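Long-range contacts in anaphase-promoting complex subunit CUT9 (PDB 2XPI), which serves as a subunit of the anaphase-promoting complex/cyclosome, the E3 ubiquitin ligase that controls progression through mitosis and the G1 phase of the cell cycle: residues A[95-100]-A[125-130]; A[231-237]-A[275-279]; A[426-431]-A[446-451]; A[547-551]-A[576-580]. One frame throughout, in Å; residues are numbered along the deposited sequence.

Contact 1 of 4, residues A[95-100]-A[125-130]; sequences LMQQQY and QVYCCT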
loop_
_atom_site.group_PDB
_atom_site.type_symbol
_atom_site.label_atom_id
_atom_site.label_comp_id
_atom_site.label_asym_id
_atom_site.label_seq_id
_atom_site.Cartn_x
_atom_site.Cartn_y
_atom_site.Cartn_z
ATOM N N LEU A 95 -3.769 9.277 14.066
ATOM C CA LEU A 95 -2.643 8.651 13.414
ATOM C C LEU A 95 -2.458 7.250 13.979
ATOM O O LEU A 95 -2.544 6.250 13.271
ATOM C CB LEU A 95 -1.400 9.464 13.757
ATOM C CG LEU A 95 -0.457 9.942 12.670
ATOM C CD1 LEU A 95 0.819 10.514 13.325
ATOM C CD2 LEU A 95 -0.144 8.806 11.733
ATOM N N MET A 96 -2.217 7.203 15.281
ATOM C CA MET A 96 -1.933 5.977 15.984
ATOM C C MET A 96 -3.033 4.964 15.750
ATOM O O MET A 96 -2.778 3.773 15.740
ATOM C CB MET A 96 -1.820 6.281 17.472
ATOM C CG MET A 96 -0.483 5.953 18.118
ATOM S SD MET A 96 0.913 7.006 17.722
ATOM C CE MET A 96 1.311 6.397 16.104
ATOM N N GLN A 97 -4.264 5.427 15.569
ATOM C CA GLN A 97 -5.386 4.518 15.407
ATOM C C GLN A 97 -5.721 4.301 13.940
ATOM O O GLN A 97 -6.719 3.643 13.614
ATOM C CB GLN A 97 -6.610 5.032 16.136
ATOM C CG GLN A 97 -6.485 5.058 17.637
ATOM C CD GLN A 97 -7.848 5.086 18.288
ATOM O OE1 GLN A 97 -8.160 5.960 19.106
ATOM N NE2 GLN A 97 -8.685 4.138 17.902
ATOM N N GLN A 98 -4.877 4.846 13.062
ATOM C CA GLN A 98 -5.018 4.645 11.621
ATOM C C GLN A 98 -6.359 5.127 11.130
ATOM O O GLN A 98 -6.933 4.574 10.194
ATOM C CB GLN A 98 -4.820 3.180 11.251
ATOM C CG GLN A 98 -3.526 2.623 11.779
ATOM C CD GLN A 98 -3.357 1.151 11.479
ATOM O OE1 GLN A 98 -2.852 0.774 10.420
ATOM N NE2 GLN A 98 -3.780 0.305 12.416
ATOM N N GLN A 99 -6.855 6.162 11.789
ATOM C CA GLN A 99 -8.005 6.892 11.310
ATOM C C GLN A 99 -7.438 8.118 10.621
ATOM O O GLN A 99 -7.254 9.165 11.228
ATOM C CB GLN A 99 -8.898 7.233 12.476
ATOM C CG GLN A 99 -9.559 5.977 13.039
ATOM C CD GLN A 99 -10.351 6.214 14.320
ATOM O OE1 GLN A 99 -10.769 7.337 14.624
ATOM N NE2 GLN A 99 -10.574 5.144 15.071
ATOM N N TYR A 100 -7.129 7.958 9.340
ATOM C CA TYR A 100 -6.326 8.931 8.604
ATOM C C TYR A 100 -7.116 10.114 8.043
ATOM O O TYR A 100 -6.553 11.206 7.853
ATOM C CB TYR A 100 -5.548 8.233 7.478
ATOM C CG TYR A 100 -4.559 7.229 7.999
ATOM C CD1 TYR A 100 -3.676 7.580 9.002
ATOM C CD2 TYR A 100 -4.507 5.925 7.500
ATOM C CE1 TYR A 100 -2.762 6.683 9.499
ATOM C CE2 TYR A 100 -3.586 5.007 7.996
ATOM C CZ TYR A 100 -2.711 5.398 8.993
ATOM O OH TYR A 100 -1.787 4.521 9.528
ATOM N N GLN A 125 3.275 13.325 7.950
ATOM C CA GLN A 125 3.277 11.925 8.376
ATOM C C GLN A 125 2.013 11.210 7.960
ATOM O O GLN A 125 2.050 10.076 7.458
ATOM C CB GLN A 125 3.364 11.836 9.889
ATOM C CG GLN A 125 4.752 11.639 10.421
ATOM C CD GLN A 125 5.224 10.237 10.193
ATOM O OE1 GLN A 125 5.275 9.427 11.117
ATOM N NE2 GLN A 125 5.547 9.925 8.951
ATOM N N VAL A 126 0.887 11.881 8.185
ATOM C CA VAL A 126 -0.411 11.322 7.858
ATOM C C VAL A 126 -0.447 11.012 6.362
ATOM O O VAL A 126 -0.829 9.908 5.943
ATOM C CB VAL A 126 -1.577 12.282 8.290
ATOM C CG1 VAL A 126 -2.919 11.720 7.894
ATOM C CG2 VAL A 126 -1.533 12.559 9.803
ATOM N N TYR A 127 -0.029 11.966 5.545
ATOM C CA TYR A 127 -0.038 11.748 4.104
ATOM C C TYR A 127 0.810 10.549 3.712
ATOM O O TYR A 127 0.466 9.831 2.784
ATOM C CB TYR A 127 0.454 12.984 3.350
ATOM C CG TYR A 127 -0.428 14.197 3.502
ATOM C CD1 TYR A 127 -1.736 14.074 3.968
ATOM C CD2 TYR A 127 0.041 15.459 3.182
ATOM C CE1 TYR A 127 -2.557 15.186 4.120
ATOM C CE2 TYR A 127 -0.760 16.571 3.326
ATOM C CZ TYR A 127 -2.061 16.427 3.797
ATOM O OH TYR A 127 -2.869 17.528 3.922
ATOM N N CYS A 128 1.928 10.341 4.405
ATOM C CA CYS A 128 2.799 9.206 4.104
ATOM C C CYS A 128 2.154 7.884 4.424
ATOM O O CYS A 128 2.403 6.884 3.738
ATOM C CB CYS A 128 4.107 9.290 4.871
ATOM S SG CYS A 128 5.284 10.396 4.137
ATOM N N CYS A 129 1.354 7.867 5.484
ATOM C CA CYS A 129 0.623 6.658 5.856
ATOM C C CYS A 129 -0.443 6.320 4.837
ATOM O O CYS A 129 -0.903 5.196 4.756
ATOM C CB CYS A 129 -0.008 6.813 7.239
ATOM S SG CYS A 129 1.234 6.958 8.531
ATOM N N THR A 130 -0.823 7.311 4.053
ATOM C CA THR A 130 -1.880 7.174 3.067
ATOM C C THR A 130 -1.247 6.924 1.715
ATOM O O THR A 130 -1.943 6.754 0.712
ATOM C CB THR A 130 -2.687 8.486 3.008
ATOM O OG1 THR A 130 -3.488 8.590 4.180
ATOM C CG2 THR A 130 -3.591 8.533 1.811
#
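Tyr100 lays its ring against the last turn of helix 117-129, and its side chain passes from Thr130 at CB to Cys129 along the ring and at the tip. CB is 3.9 Å from Thr130 OG1, the two side chains running in opposite directions. With CG anti to the carbonyl carbon (chi1 -63°), the ring is carried across Cys129, whose CB stands over one face, 3.9 Å from the centroid. CZ is the ring atom nearest that CB, at 3.5 Å. At the tip, OH comes to 4.0 Å from Cys129 SG; the sulfur itself lies obliquely to the ring, 4.9 Å from its centroid, in a sulfur-aromatic contact. Gln98 CA lies over the opposite face. Without the ring, as with an alanine here, Cys129 CB would probably lose the face it packs on. Beside it, Leu95 CG rests 4.0 Å from Val126 CG2, while its CD2 reaches the Cys129 sulfur. Gln98 is the C-prime residue of a Schellman motif that ends helix 83-96, and Tyr100 starts the next helix. The arrangement is that of adjacent tetratricopeptide repeats, TPR 1 and TPR 2, within the homodimerization region.

Contact 2 of 4, residues A[231-237]-A[275-279]; sequences AKCYEAF and YMLKL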
loop_
_atom_site.group_PDB
_atom_site.type_symbol
_atom_site.label_atom_id
_atom_site.label_comp_id
_atom_site.label_asym_id
_atom_site.label_seq_id
_atom_site.Cartn_x
_atom_site.Cartn_y
_atom_site.Cartn_z
ATOM N N ALA A 231 23.833 3.587 17.525
ATOM C CA ALA A 231 23.770 2.135 17.482
ATOM C C ALA A 231 22.356 1.605 17.303
ATOM O O ALA A 231 22.179 0.423 17.059
ATOM C CB ALA A 231 24.377 1.553 18.741
ATOM N N LYS A 232 21.349 2.465 17.434
ATOM C CA LYS A 232 19.959 2.006 17.369
ATOM C C LYS A 232 19.421 1.962 15.941
ATOM O O LYS A 232 18.365 1.396 15.685
ATOM C CB LYS A 232 19.037 2.813 18.295
ATOM C CG LYS A 232 19.428 2.728 19.769
ATOM C CD LYS A 232 18.358 3.307 20.720
ATOM C CE LYS A 232 17.911 4.716 20.334
ATOM N NZ LYS A 232 19.041 5.664 20.256
ATOM N N CYS A 233 20.163 2.528 15.003
ATOM C CA CYS A 233 19.775 2.450 13.592
ATOM C C CYS A 233 19.931 1.039 12.992
ATOM O O CYS A 233 20.772 0.777 12.133
ATOM C CB CYS A 233 20.546 3.460 12.762
ATOM S SG CYS A 233 19.754 3.713 11.228
ATOM N N TYR A 234 19.077 0.143 13.441
ATOM C CA TYR A 234 19.072 -1.206 12.945
ATOM C C TYR A 234 18.596 -1.357 11.478
ATOM O O TYR A 234 18.874 -2.383 10.871
ATOM C CB TYR A 234 18.266 -2.076 13.919
ATOM C CG TYR A 234 18.017 -3.490 13.481
ATOM C CD1 TYR A 234 18.718 -4.545 14.042
ATOM C CD2 TYR A 234 17.051 -3.772 12.524
ATOM C CE1 TYR A 234 18.475 -5.847 13.648
ATOM C CE2 TYR A 234 16.795 -5.050 12.134
ATOM C CZ TYR A 234 17.508 -6.093 12.682
ATOM O OH TYR A 234 17.235 -7.379 12.250
ATOM N N GLU A 235 17.900 -0.375 10.899
ATOM C CA GLU A 235 17.519 -0.496 9.485
ATOM C C GLU A 235 18.786 -0.502 8.649
ATOM O O GLU A 235 18.831 -1.155 7.612
ATOM C CB GLU A 235 16.626 0.648 8.952
ATOM C CG GLU A 235 15.181 0.695 9.405
ATOM C CD GLU A 235 14.257 -0.386 8.858
ATOM O OE1 GLU A 235 14.174 -0.641 7.641
ATOM O OE2 GLU A 235 13.536 -0.954 9.685
ATOM N N ALA A 236 19.786 0.274 9.080
ATOM C CA ALA A 236 21.097 0.310 8.436
ATOM C C ALA A 236 21.844 -1.032 8.554
ATOM O O ALA A 236 22.276 -1.597 7.558
ATOM C CB ALA A 236 21.933 1.420 9.027
ATOM N N PHE A 237 22.000 -1.512 9.780
ATOM C CA PHE A 237 22.586 -2.814 10.086
ATOM C C PHE A 237 21.925 -3.893 9.251
ATOM O O PHE A 237 22.586 -4.719 8.617
ATOM C CB PHE A 237 22.354 -3.123 11.573
ATOM C CG PHE A 237 23.104 -4.304 12.076
ATOM C CD1 PHE A 237 24.482 -4.381 11.934
ATOM C CD2 PHE A 237 22.443 -5.339 12.710
ATOM C CE1 PHE A 237 25.189 -5.490 12.397
ATOM C CE2 PHE A 237 23.139 -6.438 13.190
ATOM C CZ PHE A 237 24.513 -6.517 13.027
ATOM N N TYR A 275 23.300 -7.829 18.519
ATOM C CA TYR A 275 23.897 -7.633 17.195
ATOM C C TYR A 275 24.814 -8.795 16.806
ATOM O O TYR A 275 24.742 -9.315 15.701
ATOM C CB TYR A 275 24.632 -6.287 17.132
ATOM C CG TYR A 275 23.685 -5.121 16.953
ATOM C CD1 TYR A 275 24.152 -3.822 16.811
ATOM C CD2 TYR A 275 22.315 -5.334 16.917
ATOM C CE1 TYR A 275 23.279 -2.774 16.626
ATOM C CE2 TYR A 275 21.443 -4.300 16.751
ATOM C CZ TYR A 275 21.924 -3.019 16.604
ATOM O OH TYR A 275 21.017 -1.997 16.432
ATOM N N MET A 276 25.663 -9.212 17.731
ATOM C CA MET A 276 26.544 -10.337 17.490
ATOM C C MET A 276 25.778 -11.598 17.064
ATOM O O MET A 276 26.298 -12.415 16.314
ATOM C CB MET A 276 27.447 -10.578 18.707
ATOM C CG MET A 276 28.506 -9.472 18.882
ATOM S SD MET A 276 29.472 -9.565 20.412
ATOM C CE MET A 276 28.822 -11.111 20.973
ATOM N N LEU A 277 24.537 -11.748 17.514
ATOM C CA LEU A 277 23.736 -12.903 17.108
ATOM C C LEU A 277 23.425 -12.898 15.616
ATOM O O LEU A 277 23.044 -13.930 15.067
ATOM C CB LEU A 277 22.410 -12.968 17.866
ATOM C CG LEU A 277 22.367 -13.212 19.369
ATOM C CD1 LEU A 277 20.951 -13.612 19.729
ATOM C CD2 LEU A 277 23.356 -14.291 19.804
ATOM N N LYS A 278 23.551 -11.737 14.972
ATOM C CA LYS A 278 23.266 -11.610 13.538
ATOM C C LYS A 278 24.447 -12.030 12.662
ATOM O O LYS A 278 24.323 -12.124 11.440
ATOM C CB LYS A 278 22.880 -10.169 13.192
ATOM C CG LYS A 278 21.555 -9.723 13.780
ATOM C CD LYS A 278 20.525 -10.819 13.572
ATOM C CE LYS A 278 19.104 -10.359 13.866
ATOM N NZ LYS A 278 18.134 -11.380 13.361
ATOM N N LEU A 279 25.578 -12.295 13.307
ATOM C CA LEU A 279 26.876 -12.295 12.654
ATOM C C LEU A 279 27.414 -13.667 12.296
ATOM O O LEU A 279 26.779 -14.685 12.557
ATOM C CB LEU A 279 27.883 -11.607 13.561
ATOM C CG LEU A 279 28.119 -10.113 13.365
ATOM C CD1 LEU A 279 26.987 -9.435 12.613
ATOM C CD2 LEU A 279 28.366 -9.491 14.722
#
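Phe237 and Tyr275 form the aromatic centre of this contact, a face-to-face stack with centroids 4.5 Å apart and planes inclined by 22°. Phe237 reaches it with CG anti to the backbone N (chi1 -170°), which extends the ring across to helix 268-276. One hydrogen bond joins the segments: Tyr275 OH donates to Ala231 O at 2.8 Å, almost in line with the carbonyl (C=O...donor angle 163°). The bond anchors the tip of Tyr275, and the stack on its face probably limits the turning of its ring. Apolar packing fills in around the pair. Tyr275 CE2 lies in the plane of the Tyr234 ring, at its edge, 3.9 Å from CD1. The rim of Phe237 receives Leu279 CD1, 3.8 Å from CZ, and the aliphatic part of Lys278, whose CG is 3.7 Å from CE2. Lys278 thus contributes hydrocarbon here, while its NZ makes a salt bridge to Asp306. On the second subunit, Phe105 stacks on Tyr234 and Trp90 packs against Tyr275, so the cluster is also part of the dimer interface. It joins the start of TPR 5 to the first helix of TPR 6, inside the superhelical array of repeats that mediates homodimerization.

Contact 3 of 4, residues A[426-431]-A[446-451]; sequences AISAYT and FLGMQH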
loop_
_atom_site.group_PDB
_atom_site.type_symbol
_atom_site.label_atom_id
_atom_site.label_comp_id
_atom_site.label_asym_id
_atom_site.label_seq_id
_atom_site.Cartn_x
_atom_site.Cartn_y
_atom_site.Cartn_z
ATOM N N ALA A 426 27.370 -23.729 -13.116
ATOM C CA ALA A 426 27.405 -24.056 -11.697
ATOM C C ALA A 426 28.412 -23.153 -11.016
ATOM O O ALA A 426 28.115 -22.548 -9.971
ATOM C CB ALA A 426 27.761 -25.483 -11.482
ATOM N N ILE A 427 29.593 -23.050 -11.620
ATOM C CA ILE A 427 30.634 -22.130 -11.159
ATOM C C ILE A 427 30.245 -20.624 -11.131
ATOM O O ILE A 427 30.636 -19.914 -10.212
ATOM C CB ILE A 427 31.971 -22.380 -11.920
ATOM C CG1 ILE A 427 32.560 -23.713 -11.448
ATOM C CG2 ILE A 427 32.962 -21.206 -11.732
ATOM C CD1 ILE A 427 33.327 -24.467 -12.512
ATOM N N SER A 428 29.493 -20.133 -12.116
ATOM C CA SER A 428 28.920 -18.783 -12.012
ATOM C C SER A 428 28.072 -18.645 -10.755
ATOM O O SER A 428 28.312 -17.774 -9.927
ATOM C CB SER A 428 28.032 -18.457 -13.202
ATOM O OG SER A 428 28.788 -18.359 -14.384
ATOM N N ALA A 429 27.073 -19.510 -10.623
ATOM C CA ALA A 429 26.182 -19.453 -9.487
ATOM C C ALA A 429 26.934 -19.579 -8.165
ATOM O O ALA A 429 26.640 -18.830 -7.243
ATOM C CB ALA A 429 25.069 -20.503 -9.608
ATOM N N TYR A 430 27.906 -20.490 -8.062
ATOM C CA TYR A 430 28.668 -20.641 -6.809
ATOM C C TYR A 430 29.546 -19.426 -6.523
ATOM O O TYR A 430 29.808 -19.110 -5.369
ATOM C CB TYR A 430 29.584 -21.874 -6.807
ATOM C CG TYR A 430 28.896 -23.197 -6.640
ATOM C CD1 TYR A 430 27.960 -23.407 -5.631
ATOM C CD2 TYR A 430 29.196 -24.257 -7.496
ATOM C CE1 TYR A 430 27.323 -24.648 -5.496
ATOM C CE2 TYR A 430 28.588 -25.492 -7.362
ATOM C CZ TYR A 430 27.656 -25.683 -6.370
ATOM O OH TYR A 430 27.067 -26.910 -6.273
ATOM N N THR A 431 30.046 -18.771 -7.562
ATOM C CA THR A 431 30.863 -17.605 -7.300
ATOM C C THR A 431 29.975 -16.417 -6.950
ATOM O O THR A 431 30.285 -15.700 -5.997
ATOM C CB THR A 431 31.902 -17.295 -8.405
ATOM O OG1 THR A 431 31.232 -16.927 -9.595
ATOM C CG2 THR A 431 32.755 -18.515 -8.700
ATOM N N PHE A 446 32.177 -26.008 -2.577
ATOM C CA PHE A 446 31.455 -26.346 -3.783
ATOM C C PHE A 446 32.252 -25.967 -5.037
ATOM O O PHE A 446 32.289 -26.719 -6.016
ATOM C CB PHE A 446 30.084 -25.679 -3.780
ATOM C CG PHE A 446 29.215 -26.062 -2.605
ATOM C CD1 PHE A 446 29.315 -27.306 -2.027
ATOM C CD2 PHE A 446 28.269 -25.175 -2.099
ATOM C CE1 PHE A 446 28.503 -27.662 -0.944
ATOM C CE2 PHE A 446 27.451 -25.524 -1.016
ATOM C CZ PHE A 446 27.566 -26.756 -0.441
ATOM N N LEU A 447 32.883 -24.799 -5.014
ATOM C CA LEU A 447 33.754 -24.406 -6.111
ATOM C C LEU A 447 34.859 -25.463 -6.312
ATOM O O LEU A 447 35.199 -25.795 -7.433
ATOM C CB LEU A 447 34.381 -23.032 -5.854
ATOM C CG LEU A 447 33.846 -21.728 -6.471
ATOM C CD1 LEU A 447 32.901 -21.991 -7.627
ATOM C CD2 LEU A 447 33.188 -20.844 -5.416
ATOM N N GLY A 448 35.408 -25.985 -5.221
ATOM C CA GLY A 448 36.425 -27.014 -5.300
ATOM C C GLY A 448 35.920 -28.285 -5.977
ATOM O O GLY A 448 36.571 -28.820 -6.879
ATOM N N MET A 449 34.752 -28.759 -5.546
ATOM C CA MET A 449 34.153 -29.987 -6.055
ATOM C C MET A 449 33.809 -29.895 -7.521
ATOM O O MET A 449 33.920 -30.876 -8.271
ATOM C CB MET A 449 32.891 -30.315 -5.277
ATOM C CG MET A 449 33.158 -30.618 -3.796
ATOM S SD MET A 449 31.600 -30.770 -2.908
ATOM C CE MET A 449 30.885 -32.072 -3.919
ATOM N N GLN A 450 33.390 -28.711 -7.930
ATOM C CA GLN A 450 33.002 -28.489 -9.304
ATOM C C GLN A 450 34.248 -28.399 -10.183
ATOM O O GLN A 450 34.232 -28.855 -11.331
ATOM C CB GLN A 450 32.156 -27.219 -9.404
ATOM C CG GLN A 450 31.203 -27.222 -10.558
ATOM C CD GLN A 450 30.262 -28.391 -10.494
ATOM O OE1 GLN A 450 29.960 -29.020 -11.507
ATOM N NE2 GLN A 450 29.812 -28.711 -9.298
ATOM N N HIS A 451 35.332 -27.821 -9.653
ATOM C CA HIS A 451 36.591 -27.760 -10.398
ATOM C C HIS A 451 37.307 -29.112 -10.484
ATOM O O HIS A 451 38.049 -29.372 -11.428
ATOM C CB HIS A 451 37.512 -26.672 -9.859
ATOM C CG HIS A 451 37.178 -25.300 -10.370
ATOM N ND1 HIS A 451 37.339 -24.936 -11.691
ATOM C CD2 HIS A 451 36.685 -24.207 -9.739
ATOM C CE1 HIS A 451 36.954 -23.681 -11.851
ATOM N NE2 HIS A 451 36.554 -23.218 -10.682
#
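Ala426, the first residue of its segment to touch the facing helix, sets CB 4.0 Å from Gln450 CG. The two helices belong to successive tetratricopeptide repeats, TPR 10 and TPR 11, and run antiparallel at 167°, the axes of the two short segments approaching to 9.9 Å, as is usual for neighbouring helices of a TPR solenoid. Ile427 splits its branches between three partners. CG1 lies 3.9 Å from Gln450 CG, CG2 turns to Leu447, and CD1 sits over the face of the His451 imidazole, 4.0 Å from its centroid, in a CH-pi contact. One turn on, Tyr430 points at the opposing helix. Its ring is covered on one face by Phe446 CB, 3.5 Å from the centroid and 15° off the normal, while the Phe446 ring leads away and meets it obliquely. The Tyr430 CB packs against Leu447 CD1. The phenol OH bonds to a basic side chain of the chain of another protein, in keeping with the binding of hcn1 by this group of repeats. Replacement of Tyr430 by an alanine is likely to cost that basic group its phenol partner and leave the Phe446 methylene without the ring it lies against. Thr431 ends the segment with OG1 between its backbone N and carbonyl carbon (chi1 66°), a setting that turns CG2 toward the facing helix, 3.6 Å from Leu447 CD1.

Contact 4 of 4, residues A[547-551]-A[576-580]; sequences TNDAN and SLAIS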
loop_
_atom_site.group_PDB
_atom_site.type_symbol
_atom_site.label_atom_id
_atom_site.label_comp_id
_atom_site.label_asym_id
_atom_site.label_seq_id
_atom_site.Cartn_x
_atom_site.Cartn_y
_atom_site.Cartn_z
ATOM N N THR A 547 22.296 -49.432 -1.706
ATOM C CA THR A 547 21.806 -50.734 -2.146
ATOM C C THR A 547 22.283 -51.153 -3.542
ATOM O O THR A 547 22.733 -52.285 -3.720
ATOM C CB THR A 547 20.268 -50.822 -2.072
ATOM O OG1 THR A 547 19.869 -50.990 -0.704
ATOM C CG2 THR A 547 19.762 -51.999 -2.894
ATOM N N ASN A 548 22.203 -50.252 -4.521
ATOM C CA ASN A 548 22.460 -50.635 -5.913
ATOM C C ASN A 548 23.556 -49.843 -6.642
ATOM O O ASN A 548 23.263 -48.922 -7.420
ATOM C CB ASN A 548 21.166 -50.550 -6.731
ATOM C CG ASN A 548 20.802 -49.120 -7.092
ATOM O OD1 ASN A 548 20.755 -48.243 -6.227
ATOM N ND2 ASN A 548 20.569 -48.872 -8.380
ATOM N N ASP A 549 24.814 -50.205 -6.426
ATOM C CA ASP A 549 25.874 -49.527 -7.160
ATOM C C ASP A 549 26.738 -50.489 -7.963
ATOM O O ASP A 549 27.395 -51.367 -7.409
ATOM C CB ASP A 549 26.727 -48.658 -6.235
ATOM C CG ASP A 549 27.210 -47.395 -6.919
ATOM O OD1 ASP A 549 28.439 -47.226 -7.057
ATOM O OD2 ASP A 549 26.356 -46.579 -7.336
ATOM N N ALA A 550 26.722 -50.318 -9.278
ATOM C CA ALA A 550 27.459 -51.204 -10.155
ATOM C C ALA A 550 28.943 -50.929 -10.042
ATOM O O ALA A 550 29.759 -51.844 -10.105
ATOM C CB ALA A 550 26.998 -51.041 -11.593
ATOM N N ASN A 551 29.310 -49.667 -9.868
ATOM C CA ASN A 551 30.731 -49.363 -9.815
ATOM C C ASN A 551 31.472 -49.904 -8.585
ATOM O O ASN A 551 32.637 -50.275 -8.704
ATOM C CB ASN A 551 31.025 -47.880 -10.036
ATOM C CG ASN A 551 32.516 -47.613 -10.224
ATOM O OD1 ASN A 551 33.259 -47.463 -9.246
ATOM N ND2 ASN A 551 32.964 -47.580 -11.482
ATOM N N SER A 576 27.202 -56.202 -11.164
ATOM C CA SER A 576 27.412 -54.968 -11.917
ATOM C C SER A 576 26.624 -54.999 -13.211
ATOM O O SER A 576 25.767 -54.152 -13.447
ATOM C CB SER A 576 28.888 -54.777 -12.255
ATOM O OG SER A 576 29.652 -54.477 -11.108
ATOM N N LEU A 577 26.931 -55.990 -14.043
ATOM C CA LEU A 577 26.311 -56.142 -15.356
ATOM C C LEU A 577 24.800 -56.311 -15.288
ATOM O O LEU A 577 24.118 -56.266 -16.308
ATOM C CB LEU A 577 26.931 -57.324 -16.090
ATOM C CG LEU A 577 28.414 -57.099 -16.372
ATOM C CD1 LEU A 577 29.074 -58.342 -16.951
ATOM C CD2 LEU A 577 28.589 -55.894 -17.289
ATOM N N ALA A 578 24.276 -56.509 -14.086
ATOM C CA ALA A 578 22.838 -56.599 -13.908
ATOM C C ALA A 578 22.272 -55.213 -13.614
ATOM O O ALA A 578 21.198 -54.860 -14.095
ATOM C CB ALA A 578 22.497 -57.573 -12.804
ATOM N N ILE A 579 23.002 -54.423 -12.834
ATOM C CA ILE A 579 22.588 -53.052 -12.550
ATOM C C ILE A 579 22.771 -52.162 -13.781
ATOM O O ILE A 579 22.032 -51.199 -13.974
ATOM C CB ILE A 579 23.344 -52.466 -11.338
ATOM C CG1 ILE A 579 22.956 -53.218 -10.059
ATOM C CG2 ILE A 579 23.060 -50.979 -11.194
ATOM C CD1 ILE A 579 24.134 -53.738 -9.264
ATOM N N SER A 580 23.753 -52.501 -14.611
ATOM C CA SER A 580 23.986 -51.812 -15.875
ATOM C C SER A 580 24.729 -52.745 -16.826
ATOM O O SER A 580 25.958 -52.820 -16.797
ATOM C CB SER A 580 24.793 -50.537 -15.652
ATOM O OG SER A 580 26.112 -50.838 -15.234
#
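Ser576 lies where the two segments come nearest, its CA 4.2 Å from that of Ala550. Its backbone O stands 3.8 Å from the Ala550 methyl, and the OG is 2.8 Å from Ala550 O. That hydroxyl lies anti to the carbonyl carbon (chi1 -70°), on the side facing the start of helix 550-562. There Thr554 OG1 hydrogen-bonds to both Ser576 OG and Ala550 O, so a threonine one turn further along ties the two polar atoms together. Behind this pair, Leu577 turns from Ala550 and packs on helix 584-592. Ile579, a turn after Ser576, points towards the opposing segment and supplies its apolar surface: CB is 3.9 Å from Ala550 CB, and CG2 lies 4.0 Å from the same methyl. The same CG2 also lies 4.3 Å from Asn548 O. Ser580, the first residue beyond the helix, adds its OG, 3.8 Å from Ala550 CB. The contact lies at the open end of the antiparallel helix pair of TPR 14, where the first helix begins beside the last turn of the second. Its chemistry is simple: one alanine methyl packs against Ser576, Ile579 and Ser580, and this small side chain is consistent with the close backbone approach, while the hydrogen bonds of Thr554 serve the polar atoms at its border.

How the contacts relate
From the N terminus the four contacts follow in series, and none nests within or crosses another. Contact 1 closes a loop of 24 residues that joins TPR 1 to TPR 2; contact 2 spans 37 residues to link TPR 5 with TPR 6; contact 3 bridges a short connection of 14 residues between TPR 10 and TPR 11; contact 4 closes the hairpin of TPR 14. Successive centres are 28, 31 and 29 Å apart, whereas those of contacts 1 and 4 lie 69 Å apart, as suits an elongated solenoid. Contacts 1 and 2 both touch the second subunit, while contacts 3 and 4 each approach the chain of another protein.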